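Local structure of transcriptional regulator (Enterococcus faecalis, 3QFI) at residues E54-M59 / T226-Q231; L99-H104 / K261-K266; N128-F133 / A156-E161; S61-I66 / Y243-D248. The protein is a transcriptional regulator of the LytR-CpsA-Psr family whose precise function is not known. One frame throughout, in Å; residues are numbered along the deposited sequence.

Interaction 1: E54-M59 / T226-Q231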
loop_
_atom_site.group_PDB
_atom_site.type_symbol
_atom_site.label_atom_id
_atom_site.label_comp_id
_atom_site.label_asym_id
_atom_site.label_seq_id
_atom_site.Cartn_x
_atom_site.Cartn_y
_atom_site.Cartn_z
ATOM N N GLU A 54 -7.443 7.999 17.151
ATOM C CA GLU A 54 -8.700 7.312 16.912
ATOM C C GLU A 54 -8.455 5.816 16.931
ATOM O O GLU A 54 -9.279 5.032 16.468
ATOM C CB GLU A 54 -9.283 7.744 15.571
ATOM C CG GLU A 54 -10.739 7.401 15.395
ATOM C CD GLU A 54 -11.278 7.920 14.087
ATOM O OE1 GLU A 54 -10.764 7.504 13.023
ATOM O OE2 GLU A 54 -12.213 8.748 14.121
ATOM N N ASN A 55 -7.303 5.442 17.476
ATOM C CA ASN A 55 -6.902 4.055 17.597
ATOM C C ASN A 55 -7.191 3.257 16.338
ATOM O O ASN A 55 -7.937 2.282 16.388
ATOM C CB ASN A 55 -7.627 3.417 18.782
ATOM C CG ASN A 55 -7.399 4.172 20.071
ATOM O OD1 ASN A 55 -6.264 4.335 20.521
ATOM N ND2 ASN A 55 -8.480 4.648 20.672
ATOM N N LYS A 56 -6.594 3.650 15.212
ATOM C CA LYS A 56 -6.835 2.943 13.952
ATOM C C LYS A 56 -5.789 3.243 12.860
ATOM O O LYS A 56 -5.100 4.267 12.899
ATOM C CB LYS A 56 -8.247 3.291 13.448
ATOM C CG LYS A 56 -8.718 2.503 12.225
ATOM C CD LYS A 56 -10.253 2.536 12.033
ATOM C CE LYS A 56 -10.755 3.810 11.361
ATOM N NZ LYS A 56 -10.375 5.036 12.107
ATOM N N SER A 57 -5.671 2.319 11.906
ATOM C CA SER A 57 -4.762 2.454 10.769
ATOM C C SER A 57 -5.542 2.073 9.530
ATOM O O SER A 57 -6.283 1.092 9.535
ATOM C CB SER A 57 -3.534 1.542 10.888
ATOM O OG SER A 57 -2.602 2.045 11.825
ATOM N N THR A 58 -5.355 2.847 8.471
ATOM C CA THR A 58 -6.065 2.634 7.226
ATOM C C THR A 58 -5.091 2.308 6.102
ATOM O O THR A 58 -4.222 3.118 5.754
ATOM C CB THR A 58 -6.845 3.900 6.863
ATOM O OG1 THR A 58 -7.454 4.433 8.045
ATOM C CG2 THR A 58 -7.913 3.604 5.843
ATOM N N MET A 59 -5.242 1.104 5.555
ATOM C CA MET A 59 -4.418 0.615 4.457
ATOM C C MET A 59 -5.096 1.053 3.174
ATOM O O MET A 59 -6.315 1.207 3.120
ATOM C CB MET A 59 -4.320 -0.911 4.493
ATOM C CG MET A 59 -3.639 -1.469 5.735
ATOM S SD MET A 59 -3.632 -3.293 5.735
ATOM C CE MET A 59 -1.880 -3.626 5.688
ATOM N N THR A 226 -7.014 -1.532 15.485
ATOM C CA THR A 226 -7.958 -1.778 14.408
ATOM C C THR A 226 -7.349 -1.299 13.100
ATOM O O THR A 226 -7.031 -0.117 12.952
ATOM C CB THR A 226 -9.274 -1.003 14.638
ATOM O OG1 THR A 226 -9.690 -1.156 16.002
ATOM C CG2 THR A 226 -10.365 -1.527 13.712
ATOM N N ILE A 227 -7.185 -2.221 12.160
ATOM C CA ILE A 227 -6.624 -1.906 10.857
ATOM C C ILE A 227 -7.747 -1.896 9.812
ATOM O O ILE A 227 -8.195 -2.953 9.382
ATOM C CB ILE A 227 -5.583 -2.966 10.452
ATOM C CG1 ILE A 227 -4.682 -3.315 11.646
ATOM C CG2 ILE A 227 -4.760 -2.457 9.278
ATOM C CD1 ILE A 227 -3.939 -2.154 12.249
ATOM N N ASP A 228 -8.203 -0.711 9.409
ATOM C CA ASP A 228 -9.283 -0.596 8.417
ATOM C C ASP A 228 -8.716 -0.503 6.987
ATOM O O ASP A 228 -7.526 -0.245 6.800
ATOM C CB ASP A 228 -10.139 0.645 8.716
ATOM C CG ASP A 228 -11.507 0.600 8.048
ATOM O OD1 ASP A 228 -12.053 1.684 7.748
ATOM O OD2 ASP A 228 -12.053 -0.508 7.839
ATOM N N SER A 229 -9.566 -0.720 5.984
ATOM C CA SER A 229 -9.144 -0.653 4.583
ATOM C C SER A 229 -9.911 0.423 3.820
ATOM O O SER A 229 -10.873 0.992 4.326
ATOM C CB SER A 229 -9.359 -1.999 3.888
ATOM O OG SER A 229 -8.633 -3.035 4.519
ATOM N N GLU A 230 -9.477 0.688 2.593
ATOM C CA GLU A 230 -10.110 1.682 1.737
ATOM C C GLU A 230 -9.859 1.330 0.283
ATOM O O GLU A 230 -8.713 1.116 -0.121
ATOM C CB GLU A 230 -9.546 3.073 2.015
ATOM C CG GLU A 230 -10.179 3.777 3.190
ATOM C CD GLU A 230 -10.983 4.999 2.778
ATOM O OE1 GLU A 230 -11.652 5.595 3.649
ATOM O OE2 GLU A 230 -10.947 5.367 1.584
ATOM N N GLN A 231 -10.929 1.260 -0.503
ATOM C CA GLN A 231 -10.803 0.938 -1.919
ATOM C C GLN A 231 -11.033 2.177 -2.781
ATOM O O GLN A 231 -11.876 3.027 -2.472
ATOM C CB GLN A 231 -11.806 -0.158 -2.320
ATOM C CG GLN A 231 -13.287 0.214 -2.139
ATOM C CD GLN A 231 -14.233 -0.606 -3.022
ATOM O OE1 GLN A 231 -14.235 -0.471 -4.251
ATOM N NE2 GLN A 231 -15.039 -1.463 -2.393
#
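The flat peptide units of strands 56-62 and 227-230 join edge to edge, and the side chains of Ser57, Met59, Ile227 and Ser229 project from one face of the sheet, those of Thr58 and Asp228 from the other. Ser57 N donates to Thr226 O (3.0 Å), and Ser57 O accepts from Asp228 N (2.6 Å), nearly along the C=O axis. Met59 N reaches Asp228 O at 2.9 Å, in the carbonyl plane and nearly straight (166°). This is a parallel ladder at the edge of the six-stranded mixed sheet, just after a G1 beta bulge at Asn55 and Lys56. On the first face, packed against helix 166-184, Ile227 CG2 lies 3.8 Å from Met59 SD, flexible thioether against branched aliphatic. Opposite, against helix 249-262, Thr58 CG2 meets Glu230 CG (3.5 Å). Lys56 runs alongside Asp228, its CD 3.8 Å from Asp228 CB, then bends at chi3 (81°) and chi4 (-58°), bringing NZ into a salt bridge with Glu54 OE1 (2.7 Å).

Interaction 2: L99-H104 / K261-K266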
loop_
_atom_site.group_PDB
_atom_site.type_symbol
_atom_site.label_atom_id
_atom_site.label_comp_id
_atom_site.label_asym_id
_atom_site.label_seq_id
_atom_site.Cartn_x
_atom_site.Cartn_y
_atom_site.Cartn_z
ATOM N N LEU A 99 -3.403 11.103 -3.650
ATOM C CA LEU A 99 -4.186 11.032 -2.426
ATOM C C LEU A 99 -4.308 12.377 -1.728
ATOM O O LEU A 99 -4.964 12.498 -0.699
ATOM C CB LEU A 99 -3.552 10.025 -1.470
ATOM C CG LEU A 99 -3.294 8.663 -2.103
ATOM C CD1 LEU A 99 -2.576 7.777 -1.098
ATOM C CD2 LEU A 99 -4.611 8.034 -2.553
ATOM N N ASP A 100 -3.669 13.385 -2.293
ATOM C CA ASP A 100 -3.677 14.717 -1.721
ATOM C C ASP A 100 -3.324 14.672 -0.247
ATOM O O ASP A 100 -3.979 15.312 0.577
ATOM C CB ASP A 100 -5.031 15.405 -1.894
ATOM C CG ASP A 100 -4.983 16.875 -1.485
ATOM O OD1 ASP A 100 -4.060 17.587 -1.938
ATOM O OD2 ASP A 100 -5.861 17.315 -0.718
ATOM N N ILE A 101 -2.292 13.902 0.082
ATOM C CA ILE A 101 -1.834 13.802 1.456
ATOM C C ILE A 101 -0.327 13.767 1.510
ATOM O O ILE A 101 0.342 13.539 0.519
ATOM C CB ILE A 101 -2.341 12.515 2.194
ATOM C CG1 ILE A 101 -1.895 11.260 1.443
ATOM C CG2 ILE A 101 -3.856 12.548 2.343
ATOM C CD1 ILE A 101 -2.065 9.995 2.266
ATOM N N PRO A 102 0.237 14.035 2.683
ATOM C CA PRO A 102 1.697 13.982 2.732
ATOM C C PRO A 102 2.116 12.539 3.060
ATOM O O PRO A 102 1.436 11.843 3.820
ATOM C CB PRO A 102 2.039 14.967 3.850
ATOM C CG PRO A 102 0.898 14.768 4.809
ATOM C CD PRO A 102 -0.311 14.711 3.873
ATOM N N ILE A 103 3.200 12.090 2.437
ATOM C CA ILE A 103 3.742 10.763 2.674
ATOM C C ILE A 103 4.957 11.018 3.537
ATOM O O ILE A 103 6.012 11.391 3.025
ATOM C CB ILE A 103 4.239 10.085 1.384
ATOM C CG1 ILE A 103 3.078 9.833 0.429
ATOM C CG2 ILE A 103 4.932 8.766 1.737
ATOM C CD1 ILE A 103 2.009 8.895 0.986
ATOM N N HIS A 104 4.816 10.823 4.840
ATOM C CA HIS A 104 5.910 11.072 5.769
ATOM C C HIS A 104 7.067 10.109 5.671
ATOM O O HIS A 104 8.231 10.496 5.813
ATOM C CB HIS A 104 5.371 11.048 7.183
ATOM C CG HIS A 104 4.255 12.009 7.392
ATOM N ND1 HIS A 104 2.963 11.606 7.646
ATOM C CD2 HIS A 104 4.226 13.360 7.319
ATOM C CE1 HIS A 104 2.185 12.669 7.722
ATOM N NE2 HIS A 104 2.927 13.746 7.528
ATOM N N LYS A 261 -8.284 13.363 6.991
ATOM C CA LYS A 261 -8.722 13.491 8.386
ATOM C C LYS A 261 -7.976 12.511 9.301
ATOM O O LYS A 261 -7.721 12.806 10.472
ATOM C CB LYS A 261 -10.246 13.312 8.517
ATOM C CG LYS A 261 -11.066 14.484 7.963
ATOM C CD LYS A 261 -12.561 14.304 8.222
ATOM C CE LYS A 261 -13.404 15.469 7.671
ATOM N NZ LYS A 261 -14.853 15.369 8.075
ATOM N N GLN A 262 -7.633 11.347 8.764
ATOM C CA GLN A 262 -6.870 10.351 9.502
ATOM C C GLN A 262 -5.561 10.995 9.977
ATOM O O GLN A 262 -5.013 10.624 11.014
ATOM C CB GLN A 262 -6.532 9.156 8.599
ATOM C CG GLN A 262 -7.650 8.150 8.444
ATOM C CD GLN A 262 -8.189 7.718 9.789
ATOM O OE1 GLN A 262 -9.180 8.263 10.282
ATOM N NE2 GLN A 262 -7.516 6.752 10.410
ATOM N N LEU A 263 -5.070 11.962 9.206
ATOM C CA LEU A 263 -3.825 12.645 9.513
ATOM C C LEU A 263 -4.019 13.989 10.195
ATOM O O LEU A 263 -3.142 14.854 10.136
ATOM C CB LEU A 263 -3.014 12.828 8.229
ATOM C CG LEU A 263 -2.632 11.532 7.506
ATOM C CD1 LEU A 263 -2.045 11.877 6.152
ATOM C CD2 LEU A 263 -1.622 10.723 8.342
ATOM N N GLY A 264 -5.165 14.161 10.842
ATOM C CA GLY A 264 -5.444 15.402 11.533
ATOM C C GLY A 264 -5.460 16.593 10.599
ATOM O O GLY A 264 -5.194 17.721 11.018
ATOM N N LEU A 265 -5.759 16.349 9.326
ATOM C CA LEU A 265 -5.812 17.431 8.345
ATOM C C LEU A 265 -7.257 17.787 8.063
ATOM O O LEU A 265 -8.169 17.013 8.361
ATOM C CB LEU A 265 -5.125 17.022 7.041
ATOM C CG LEU A 265 -3.633 16.720 7.177
ATOM C CD1 LEU A 265 -3.102 16.186 5.856
ATOM C CD2 LEU A 265 -2.883 17.990 7.584
ATOM N N LYS A 266 -7.461 18.964 7.486
ATOM C CA LYS A 266 -8.803 19.429 7.173
ATOM C C LYS A 266 -9.180 19.134 5.728
ATOM O O LYS A 266 -8.347 18.731 4.913
ATOM C CB LYS A 266 -8.918 20.935 7.457
ATOM C CG LYS A 266 -8.805 21.320 8.947
ATOM C CD LYS A 266 -8.710 22.843 9.129
ATOM C CE LYS A 266 -8.780 23.275 10.600
ATOM N NZ LYS A 266 -7.636 22.800 11.429
#
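Apolar contacts carry most of this meeting between the loop 99-104 and the end of helix 249-262. Leu263 CD1 touches two neighbours at once, Ile101 CB and Pro102 CD, each at 4.0 Å. The same proline carbon meets Leu265 CD1 at 3.7 Å, so the two leucines converge tip to tip on one corner of the pyrrolidine ring. Both leucines set CG anti to the carbonyl carbon (chi1 -60° and -63°), which sends their forked ends toward the loop. Ile101 places CG1 in the crowded position between N and C (chi1 58°), and it is its CB that meets the leucine.

An aromatic edge adds a looser contact: Leu263 CD2 lies 4.3 Å from His104 CE1, near the ring plane. Pro102 O sits off-centre over one face of that imidazole, and His104 ND1 is hydrogen-bonded to the backbone N of Ser23, which restrains the ring's rotation.

Backbone bonding ends the helix in a Schellman motif. Gly264, at positive phi, is its C-prime residue; its N reaches Lys261 O (2.9 Å) and Leu265 N reaches Arg260 O. The turn brings Leu263 and Leu265 to the same side. Arg260 also holds Asp100 O.

No hydrogen bond joins the two segments directly, so their fit rests on the shapes of aliphatic branches, while nearby residues such as Ser23 and Arg260 supply directional bonds to the loop.

Interaction 3: N128-F133 / A156-E161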
loop_
_atom_site.group_PDB
_atom_site.type_symbol
_atom_site.label_atom_id
_atom_site.label_comp_id
_atom_site.label_asym_id
_atom_site.label_seq_id
_atom_site.Cartn_x
_atom_site.Cartn_y
_atom_site.Cartn_z
ATOM N N ASN A 128 -7.137 -18.679 3.562
ATOM C CA ASN A 128 -7.123 -18.828 2.111
ATOM C C ASN A 128 -8.508 -19.230 1.613
ATOM O O ASN A 128 -8.879 -20.399 1.696
ATOM C CB ASN A 128 -6.101 -19.895 1.705
ATOM C CG ASN A 128 -5.964 -20.031 0.201
ATOM O OD1 ASN A 128 -5.267 -20.914 -0.295
ATOM N ND2 ASN A 128 -6.626 -19.150 -0.533
ATOM N N THR A 129 -9.266 -18.262 1.098
ATOM C CA THR A 129 -10.613 -18.519 0.585
ATOM C C THR A 129 -10.595 -19.037 -0.846
ATOM O O THR A 129 -11.642 -19.281 -1.444
ATOM C CB THR A 129 -11.488 -17.249 0.615
ATOM O OG1 THR A 129 -12.734 -17.512 -0.047
ATOM C CG2 THR A 129 -10.789 -16.101 -0.093
ATOM N N ILE A 130 -9.397 -19.198 -1.392
ATOM C CA ILE A 130 -9.228 -19.690 -2.752
ATOM C C ILE A 130 -8.682 -21.122 -2.696
ATOM O O ILE A 130 -9.449 -22.079 -2.601
ATOM C CB ILE A 130 -8.246 -18.795 -3.540
ATOM C CG1 ILE A 130 -8.496 -17.314 -3.214
ATOM C CG2 ILE A 130 -8.402 -19.047 -5.027
ATOM C CD1 ILE A 130 -9.932 -16.835 -3.439
ATOM N N GLY A 131 -7.356 -21.262 -2.744
ATOM C CA GLY A 131 -6.740 -22.578 -2.686
ATOM C C GLY A 131 -5.924 -22.949 -3.911
ATOM O O GLY A 131 -5.944 -24.107 -4.327
ATOM N N GLU A 132 -5.201 -21.981 -4.480
ATOM C CA GLU A 132 -4.380 -22.218 -5.672
ATOM C C GLU A 132 -3.232 -23.175 -5.386
ATOM O O GLU A 132 -3.203 -23.825 -4.343
ATOM C CB GLU A 132 -3.813 -20.900 -6.221
ATOM C CG GLU A 132 -2.706 -20.256 -5.383
ATOM C CD GLU A 132 -3.242 -19.452 -4.221
ATOM O OE1 GLU A 132 -2.431 -18.997 -3.386
ATOM O OE2 GLU A 132 -4.476 -19.267 -4.147
ATOM N N PHE A 133 -2.286 -23.259 -6.317
ATOM C CA PHE A 133 -1.136 -24.151 -6.163
ATOM C C PHE A 133 -0.019 -23.779 -7.131
ATOM O O PHE A 133 0.841 -24.603 -7.442
ATOM C CB PHE A 133 -1.548 -25.610 -6.421
ATOM C CG PHE A 133 -1.845 -25.915 -7.872
ATOM C CD1 PHE A 133 -2.905 -25.293 -8.531
ATOM C CD2 PHE A 133 -1.056 -26.822 -8.580
ATOM C CE1 PHE A 133 -3.178 -25.570 -9.874
ATOM C CE2 PHE A 133 -1.319 -27.106 -9.923
ATOM C CZ PHE A 133 -2.382 -26.478 -10.570
ATOM N N ALA A 156 0.726 -13.851 -1.601
ATOM C CA ALA A 156 0.704 -12.422 -1.879
ATOM C C ALA A 156 0.725 -12.162 -3.379
ATOM O O ALA A 156 0.108 -11.217 -3.859
ATOM C CB ALA A 156 1.903 -11.755 -1.217
ATOM N N ARG A 157 1.438 -13.009 -4.112
ATOM C CA ARG A 157 1.547 -12.865 -5.556
ATOM C C ARG A 157 0.765 -13.969 -6.248
ATOM O O ARG A 157 1.143 -15.136 -6.190
ATOM C CB ARG A 157 3.015 -12.934 -5.982
ATOM C CG ARG A 157 3.263 -12.595 -7.440
ATOM C CD ARG A 157 4.745 -12.713 -7.787
ATOM N NE ARG A 157 5.055 -12.167 -9.110
ATOM C CZ ARG A 157 4.490 -12.574 -10.245
ATOM N NH1 ARG A 157 3.578 -13.536 -10.230
ATOM N NH2 ARG A 157 4.841 -12.017 -11.396
ATOM N N MET A 158 -0.328 -13.596 -6.897
ATOM C CA MET A 158 -1.162 -14.553 -7.605
ATOM C C MET A 158 -2.345 -13.774 -8.137
ATOM O O MET A 158 -3.075 -13.136 -7.373
ATOM C CB MET A 158 -1.628 -15.665 -6.661
ATOM C CG MET A 158 -2.308 -16.831 -7.354
ATOM S SD MET A 158 -3.897 -16.388 -8.063
ATOM C CE MET A 158 -4.990 -16.763 -6.709
ATOM N N ARG A 159 -2.524 -13.824 -9.455
ATOM C CA ARG A 159 -3.595 -13.096 -10.130
ATOM C C ARG A 159 -4.211 -13.962 -11.227
ATOM O O ARG A 159 -4.625 -13.454 -12.270
ATOM C CB ARG A 159 -3.014 -11.812 -10.746
ATOM C CG ARG A 159 -4.028 -10.743 -11.143
ATOM C CD ARG A 159 -3.323 -9.492 -11.680
ATOM N NE ARG A 159 -2.232 -9.074 -10.801
ATOM C CZ ARG A 159 -1.467 -8.003 -10.997
ATOM N NH1 ARG A 159 -1.666 -7.218 -12.050
ATOM N NH2 ARG A 159 -0.496 -7.720 -10.138
ATOM N N HIS A 160 -4.267 -15.269 -11.003
ATOM C CA HIS A 160 -4.831 -16.163 -12.007
ATOM C C HIS A 160 -5.892 -17.069 -11.408
ATOM O O HIS A 160 -7.029 -17.107 -11.878
ATOM C CB HIS A 160 -3.720 -17.007 -12.639
ATOM C CG HIS A 160 -2.664 -16.194 -13.319
ATOM N ND1 HIS A 160 -2.936 -15.361 -14.383
ATOM C CD2 HIS A 160 -1.336 -16.076 -13.080
ATOM C CE1 HIS A 160 -1.823 -14.765 -14.769
ATOM N NE2 HIS A 160 -0.837 -15.181 -13.995
ATOM N N GLU A 161 -5.505 -17.797 -10.366
ATOM C CA GLU A 161 -6.412 -18.707 -9.684
ATOM C C GLU A 161 -7.442 -17.950 -8.848
ATOM O O GLU A 161 -8.172 -18.556 -8.071
ATOM C CB GLU A 161 -5.627 -19.648 -8.772
ATOM C CG GLU A 161 -5.636 -21.097 -9.223
ATOM C CD GLU A 161 -4.699 -21.354 -10.388
ATOM O OE1 GLU A 161 -4.821 -20.643 -11.423
ATOM O OE2 GLU A 161 -3.846 -22.273 -10.273
#
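Glu161, Glu132 and Met158 bury the most surface here, and the acidic pair meets through its hydrocarbon portions. Glu161 CB faces Glu132 CB at 3.4 Å, methylene against methylene, while the charged ends diverge. Glu132 OE2 and Glu161 OE2 stand 6.9 Å apart, which should soften the repulsion of like charges. Glu132 starts in the crowded position, CG between N and the carbonyl carbon (chi1 72°), and bends again at chi2, so that its carboxylate heads for Met158. The two side chains reach tip to tip, with Glu132 OE2 3.6 Å from Met158 CE. A long, pliable methionine suits this place: it turns at chi2 and chi3 to bring its methyl over, and its SD accepts a weak hydrogen bond from His160 N (3.2 Å).

At its other end Glu161 sends OE2 to within 3.4 Å of Phe133 CE1, the carboxylate and ring planes 39° apart. From the loop 128-133, Ile130 adds its CG2, 3.1 Å from Glu161 O and 4.4 Å from Met158 CE. Gly131, between Ile130 and Glu132, turns the chain at positive phi, where a CB would crowd the carbonyl O of the preceding residue, so glycine suits the place.

Residues 128-133 leave strand 124-128 on the way to strand 145-147, whereas 156-161 link helix 150-156 to helix 166-184, whose Arg172 holds Met158 O by a hydrogen bond.

Interaction 4: S61-I66 / Y243-D248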
loop_
_atom_site.group_PDB
_atom_site.type_symbol
_atom_site.label_atom_id
_atom_site.label_comp_id
_atom_site.label_asym_id
_atom_site.label_seq_id
_atom_site.Cartn_x
_atom_site.Cartn_y
_atom_site.Cartn_z
ATOM N N SER A 61 -4.648 0.182 -0.986
ATOM C CA SER A 61 -4.010 -0.448 -2.121
ATOM C C SER A 61 -4.148 0.490 -3.308
ATOM O O SER A 61 -5.223 1.066 -3.524
ATOM C CB SER A 61 -4.723 -1.748 -2.471
ATOM O OG SER A 61 -4.565 -2.729 -1.465
ATOM N N LEU A 62 -3.075 0.655 -4.073
ATOM C CA LEU A 62 -3.132 1.491 -5.271
ATOM C C LEU A 62 -2.936 0.591 -6.493
ATOM O O LEU A 62 -1.889 -0.038 -6.648
ATOM C CB LEU A 62 -2.042 2.564 -5.234
ATOM C CG LEU A 62 -2.238 3.603 -4.126
ATOM C CD1 LEU A 62 -0.974 4.402 -3.912
ATOM C CD2 LEU A 62 -3.400 4.504 -4.500
ATOM N N ASP A 63 -3.950 0.519 -7.345
ATOM C CA ASP A 63 -3.872 -0.292 -8.559
ATOM C C ASP A 63 -2.811 0.313 -9.479
ATOM O O ASP A 63 -2.713 1.530 -9.593
ATOM C CB ASP A 63 -5.227 -0.318 -9.274
ATOM C CG ASP A 63 -5.249 -1.272 -10.456
ATOM O OD1 ASP A 63 -4.477 -1.079 -11.426
ATOM O OD2 ASP A 63 -6.053 -2.226 -10.421
ATOM N N ARG A 64 -2.024 -0.541 -10.125
ATOM C CA ARG A 64 -0.965 -0.094 -11.018
ATOM C C ARG A 64 -1.491 0.551 -12.296
ATOM O O ARG A 64 -0.788 1.326 -12.952
ATOM C CB ARG A 64 -0.050 -1.274 -11.384
ATOM C CG ARG A 64 -0.715 -2.375 -12.228
ATOM C CD ARG A 64 0.239 -3.548 -12.524
ATOM N NE ARG A 64 0.605 -4.246 -11.291
ATOM C CZ ARG A 64 1.368 -5.340 -11.217
ATOM N NH1 ARG A 64 1.877 -5.900 -12.311
ATOM N NH2 ARG A 64 1.614 -5.880 -10.029
ATOM N N ASP A 65 -2.723 0.237 -12.660
ATOM C CA ASP A 65 -3.282 0.803 -13.878
ATOM C C ASP A 65 -3.959 2.154 -13.663
ATOM O O ASP A 65 -4.542 2.719 -14.584
ATOM C CB ASP A 65 -4.267 -0.191 -14.490
ATOM C CG ASP A 65 -3.612 -1.519 -14.831
ATOM O OD1 ASP A 65 -4.247 -2.576 -14.611
ATOM O OD2 ASP A 65 -2.460 -1.503 -15.331
ATOM N N ILE A 66 -3.883 2.690 -12.456
ATOM C CA ILE A 66 -4.525 3.967 -12.220
ATOM C C ILE A 66 -3.872 5.082 -13.036
ATOM O O ILE A 66 -2.637 5.193 -13.104
ATOM C CB ILE A 66 -4.533 4.306 -10.723
ATOM C CG1 ILE A 66 -5.352 3.233 -9.984
ATOM C CG2 ILE A 66 -5.106 5.697 -10.505
ATOM C CD1 ILE A 66 -5.587 3.498 -8.517
ATOM N N TYR A 243 -4.619 -0.624 -21.454
ATOM C CA TYR A 243 -5.684 -0.598 -20.458
ATOM C C TYR A 243 -5.372 0.286 -19.258
ATOM O O TYR A 243 -4.413 0.032 -18.526
ATOM C CB TYR A 243 -5.971 -2.018 -19.953
ATOM C CG TYR A 243 -6.788 -2.067 -18.677
ATOM C CD1 TYR A 243 -8.169 -1.947 -18.702
ATOM C CD2 TYR A 243 -6.167 -2.191 -17.433
ATOM C CE1 TYR A 243 -8.913 -1.951 -17.515
ATOM C CE2 TYR A 243 -6.900 -2.194 -16.252
ATOM C CZ TYR A 243 -8.269 -2.073 -16.298
ATOM O OH TYR A 243 -8.986 -2.073 -15.123
ATOM N N TYR A 244 -6.169 1.327 -19.050
ATOM C CA TYR A 244 -5.960 2.189 -17.893
ATOM C C TYR A 244 -7.218 2.167 -17.071
ATOM O O TYR A 244 -8.244 1.667 -17.508
ATOM C CB TYR A 244 -5.690 3.639 -18.284
ATOM C CG TYR A 244 -4.491 3.849 -19.152
ATOM C CD1 TYR A 244 -4.555 3.623 -20.523
ATOM C CD2 TYR A 244 -3.294 4.314 -18.613
ATOM C CE1 TYR A 244 -3.468 3.859 -21.332
ATOM C CE2 TYR A 244 -2.191 4.553 -19.425
ATOM C CZ TYR A 244 -2.292 4.323 -20.784
ATOM O OH TYR A 244 -1.219 4.556 -21.605
ATOM N N GLN A 245 -7.132 2.719 -15.873
ATOM C CA GLN A 245 -8.278 2.794 -14.984
ATOM C C GLN A 245 -8.457 4.261 -14.583
ATOM O O GLN A 245 -7.563 4.864 -13.974
ATOM C CB GLN A 245 -8.035 1.916 -13.752
ATOM C CG GLN A 245 -9.107 2.000 -12.687
ATOM C CD GLN A 245 -8.830 1.064 -11.531
ATOM O OE1 GLN A 245 -9.182 1.355 -10.386
ATOM N NE2 GLN A 245 -8.198 -0.075 -11.826
ATOM N N VAL A 246 -9.596 4.841 -14.953
ATOM C CA VAL A 246 -9.869 6.233 -14.621
ATOM C C VAL A 246 -10.696 6.262 -13.359
ATOM O O VAL A 246 -11.812 5.745 -13.331
ATOM C CB VAL A 246 -10.659 6.959 -15.715
ATOM C CG1 VAL A 246 -10.941 8.386 -15.275
ATOM C CG2 VAL A 246 -9.889 6.948 -17.010
ATOM N N LEU A 247 -10.147 6.872 -12.317
ATOM C CA LEU A 247 -10.827 6.946 -11.037
ATOM C C LEU A 247 -12.042 7.853 -11.051
ATOM O O LEU A 247 -12.093 8.861 -11.765
ATOM C CB LEU A 247 -9.854 7.415 -9.950
ATOM C CG LEU A 247 -8.700 6.474 -9.588
ATOM C CD1 LEU A 247 -7.725 7.192 -8.675
ATOM C CD2 LEU A 247 -9.243 5.230 -8.900
ATOM N N ASP A 248 -13.041 7.472 -10.269
ATOM C CA ASP A 248 -14.227 8.299 -10.170
ATOM C C ASP A 248 -13.775 9.471 -9.317
ATOM O O ASP A 248 -13.315 9.293 -8.201
ATOM C CB ASP A 248 -15.374 7.554 -9.496
ATOM C CG ASP A 248 -16.604 8.425 -9.351
ATOM O OD1 ASP A 248 -16.526 9.411 -8.584
ATOM O OD2 ASP A 248 -17.635 8.143 -10.009
#
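A type I beta turn from Asp63 to Ile66, combined with an Asx turn, carries the chain just after strand 56-62 against strand 243-247, where Ile66 and Gln245 form a single beta bridge. Gln245 spans the contact. Its CB lies 3.7 Å from Asp65 O; CG leaves anti to the backbone N and the chain stays extended, carrying the amide along the turn. At the tip, OE1 passes 4.3 Å from Ile66 CG1, and NE2 comes to 3.3 Å from Asp63 OD2, with amide and carboxylate planes 65° apart. A long, unbranched amide is well suited to span from strand to turn in this way.

At its backbone, Gln245 N donates to Asp65 O at 2.9 Å, approaching from above the carbonyl plane, 40° out of it. Asp65 also uses its side chain: OD1 lies in the plane of the Tyr243 ring, at its edge, 3.1 Å from CE2, the carboxylate standing almost perpendicular to the ring (88°). The ring's slightly positive C-H edge suits a carboxylate oxygen, while OD2 makes a salt bridge to Lys78. On the apolar side, Ile66 CG2 packs on Leu247 CD1 at 3.5 Å. Past the strand, Asp248 caps the N terminus of helix 249-262. The Asx turn itself is closed by Asp65 N, which donates to the anti lone pair of Asp63 OD1 at 2.5 Å.

Overall arrangement
From the N terminus, the neighbourhood of strand 56-62 opens two loops, at 54-59 for interaction 1 and at 61-66 for interaction 4; residues 99-104 open interaction 2. Residues 128-133 then open interaction 3, which closes first, at 156-161, and so lies within all three others. The rest close in order of opening, at 226-231, 243-248 and 261-266, and therefore cross one another pairwise. Interaction 1 adds an outermost strand to the large sheet, interaction 4 ties the small antiparallel sheet to the turn after strand 56-62, interaction 2 docks the end of helix 249-262 on the loop before strand 105-109, and interaction 3 packs the loop after strand 124-128 against the one between helices 150-156 and 166-184.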